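Local coordinates for protein split-soret cytochrome C (Desulfovibrio desulfuricans, PDB 1H21) that is a dimeric cytochrome that carries electrons through stacked c-type hemes, two per subunit and shared across the dimer, and may take part in sulfate reduction, at residues Glu117-Lys120 / Leu121-Asn125. Sequence-based numbering, arbitrary orientation.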
ATOM      1  N   GLU A 117      12.691  -7.089   4.561  1.00 33.23           N
ATOM      2  CA  GLU A 117      12.883  -8.273   3.726  1.00 30.90           C
ATOM      3  C   GLU A 117      13.890  -9.296   4.293  1.00 33.94           C
ATOM      4  O   GLU A 117      13.662 -10.508   4.206  1.00 32.16           O
ATOM      5  CB  GLU A 117      13.360  -7.876   2.332  1.00 29.49           C
ATOM      6  CG  GLU A 117      12.419  -7.021   1.484  1.00 27.30           C
ATOM      7  CD  GLU A 117      13.011  -6.751   0.098  1.00 35.22           C
ATOM      8  OE1 GLU A 117      14.259  -6.757  -0.043  1.00 40.31           O
ATOM      9  OE2 GLU A 117      12.240  -6.563  -0.867  1.00 39.71           O
ATOM     10  N   VAL A 118      14.995  -8.817   4.865  1.00 35.95           N
ATOM     11  CA  VAL A 118      16.034  -9.714   5.364  1.00 35.25           C
ATOM     12  C   VAL A 118      16.058 -10.100   6.834  1.00 36.73           C
ATOM     13  O   VAL A 118      16.569 -11.168   7.172  1.00 40.64           O
ATOM     14  CB  VAL A 118      17.441  -9.215   4.989  1.00 36.67           C
ATOM     15  CG1 VAL A 118      17.568  -9.132   3.494  1.00 36.24           C
ATOM     16  CG2 VAL A 118      17.726  -7.855   5.627  1.00 36.69           C
ATOM     17  N   THR A 119      15.551  -9.240   7.707  1.00 33.88           N
ATOM     18  CA  THR A 119      15.560  -9.520   9.137  1.00 30.39           C
ATOM     19  C   THR A 119      14.600 -10.639   9.526  1.00 34.54           C
ATOM     20  O   THR A 119      13.499 -10.743   8.987  1.00 37.35           O
ATOM     21  CB  THR A 119      15.258  -8.225   9.946  1.00 27.71           C
ATOM     22  OG1 THR A 119      16.272  -7.254   9.669  1.00 29.40           O
ATOM     23  CG2 THR A 119      15.242  -8.480  11.440  1.00 26.08           C
ATOM     24  N   LYS A 120      15.053 -11.521  10.415  1.00 37.79           N
ATOM     25  CA  LYS A 120      14.214 -12.609  10.908  1.00 37.79           C
ATOM     26  C   LYS A 120      13.356 -11.956  11.963  1.00 36.70           C
ATOM     27  O   LYS A 120      13.880 -11.393  12.923  1.00 38.36           O
ATOM     28  CB  LYS A 120      15.045 -13.712  11.544  1.00 38.27           C
ATOM     29  CG  LYS A 120      15.973 -14.418  10.596  1.00 41.11           C
ATOM     30  CD  LYS A 120      16.368 -15.740  11.190  1.00 46.98           C
ATOM     31  CE  LYS A 120      17.340 -16.445  10.290  1.00 53.14           C
ATOM     32  NZ  LYS A 120      17.395 -17.901  10.610  1.00 54.03           N
ATOM     33  N   LEU A 121      12.048 -11.983  11.744  1.00 38.69           N
ATOM     34  CA  LEU A 121      11.074 -11.366  12.646  1.00 38.77           C
ATOM     35  C   LEU A 121       9.974 -12.383  12.995  1.00 41.14           C
ATOM     36  O   LEU A 121       9.879 -13.454  12.364  1.00 41.98           O
ATOM     37  CB  LEU A 121      10.455 -10.136  11.954  1.00 35.36           C
ATOM     38  CG  LEU A 121      11.413  -9.086  11.369  1.00 34.94           C
ATOM     39  CD1 LEU A 121      10.716  -8.277  10.296  1.00 36.50           C
ATOM     40  CD2 LEU A 121      11.968  -8.185  12.470  1.00 35.09           C
ATOM     41  N   PRO A 122       9.190 -12.114  14.059  1.00 41.72           N
ATOM     42  CA  PRO A 122       9.255 -10.943  14.936  1.00 39.99           C
ATOM     43  C   PRO A 122      10.401 -11.037  15.945  1.00 42.37           C
ATOM     44  O   PRO A 122      10.982 -12.100  16.170  1.00 43.74           O
ATOM     45  CB  PRO A 122       7.919 -11.007  15.657  1.00 39.85           C
ATOM     46  CG  PRO A 122       7.746 -12.478  15.840  1.00 39.69           C
ATOM     47  CD  PRO A 122       8.062 -12.979  14.450  1.00 40.52           C
ATOM     48  N   ILE A 123      10.708  -9.901  16.541  1.00 44.08           N
ATOM     49  CA  ILE A 123      11.746  -9.784  17.547  1.00 42.76           C
ATOM     50  C   ILE A 123      11.034  -9.366  18.843  1.00 43.47           C
ATOM     51  O   ILE A 123      11.294  -9.917  19.917  1.00 45.20           O
ATOM     52  CB  ILE A 123      12.778  -8.720  17.109  1.00 41.16           C
ATOM     53  CG1 ILE A 123      13.589  -9.256  15.925  1.00 40.49           C
ATOM     54  CG2 ILE A 123      13.666  -8.313  18.260  1.00 39.96           C
ATOM     55  CD1 ILE A 123      14.563  -8.235  15.297  1.00 39.84           C
ATOM     56  N   PHE A 124      10.084  -8.442  18.714  1.00 41.05           N
ATOM     57  CA  PHE A 124       9.303  -7.922  19.837  1.00 41.61           C
ATOM     58  C   PHE A 124       8.510  -9.017  20.536  1.00 45.70           C
ATOM     59  O   PHE A 124       8.003  -9.951  19.896  1.00 47.94           O
ATOM     60  CB  PHE A 124       8.342  -6.819  19.347  1.00 41.15           C
ATOM     61  CG  PHE A 124       7.438  -6.244  20.424  1.00 35.86           C
ATOM     62  CD1 PHE A 124       7.830  -5.142  21.170  1.00 34.48           C
ATOM     63  CD2 PHE A 124       6.167  -6.776  20.644  1.00 38.95           C
ATOM     64  CE1 PHE A 124       6.964  -4.574  22.120  1.00 36.29           C
ATOM     65  CE2 PHE A 124       5.295  -6.219  21.586  1.00 35.50           C
ATOM     66  CZ  PHE A 124       5.690  -5.118  22.326  1.00 33.79           C
ATOM     67  N   ASN A 125       8.401  -8.886  21.851  1.00 48.98           N
ATOM     68  CA  ASN A 125       7.655  -9.833  22.685  1.00 50.04           C
ATOM     69  C   ASN A 125       6.931  -8.975  23.737  1.00 51.81           C
ATOM     70  O   ASN A 125       7.572  -8.220  24.475  1.00 53.92           O
ATOM     71  CB  ASN A 125       8.630 -10.808  23.362  1.00 50.24           C
ATOM     72  CG  ASN A 125       7.934 -12.039  23.911  1.00 52.78           C
ATOM     73  OD1 ASN A 125       6.792 -11.971  24.406  1.00 55.74           O
ATOM     74  ND2 ASN A 125       8.606 -13.183  23.804  1.00 51.02           N
TER
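T119 CG2 meets the side chains two and four residues on: L121, through CD2 at 3.4 Å from that methyl, and I123, whose CD1 reaches the same T119 CG2 at 3.9 Å. The T119 and L121 side chains cross at a slant, while I123 arrives with its terminal methyl. I123 CG1 also lies 3.7 Å from K120 O, a van der Waals contact of a methylene with a carbonyl oxygen. The threonine methyl is presented by a chi1 of -61°, which sets CG2 anti to the backbone N and OG1 beside that N; OG1 in turn is hydrogen-bonded to W115 O, in the last turns of helix 102-118. T119, with phi/psi of -70/138, is where the chain leaves helical geometry. Beyond the contact, L121 is buried against L174 of helix 165-192 and against W115 and Y116; its side chain comes within about 9 Å of that of C86, an inferred ligand of the probable [2Fe-2S] cluster. D177 accepts from the backbone N of I123 through OD2 and of F124 through OD1, which ties the outgoing loop to helix 165-192. The side chains thus meet through methyl groups, with K120 O as a polar neighbour, at a helix exit whose threonine divides its roles: hydroxyl back to the helix, methyl forward to the loop.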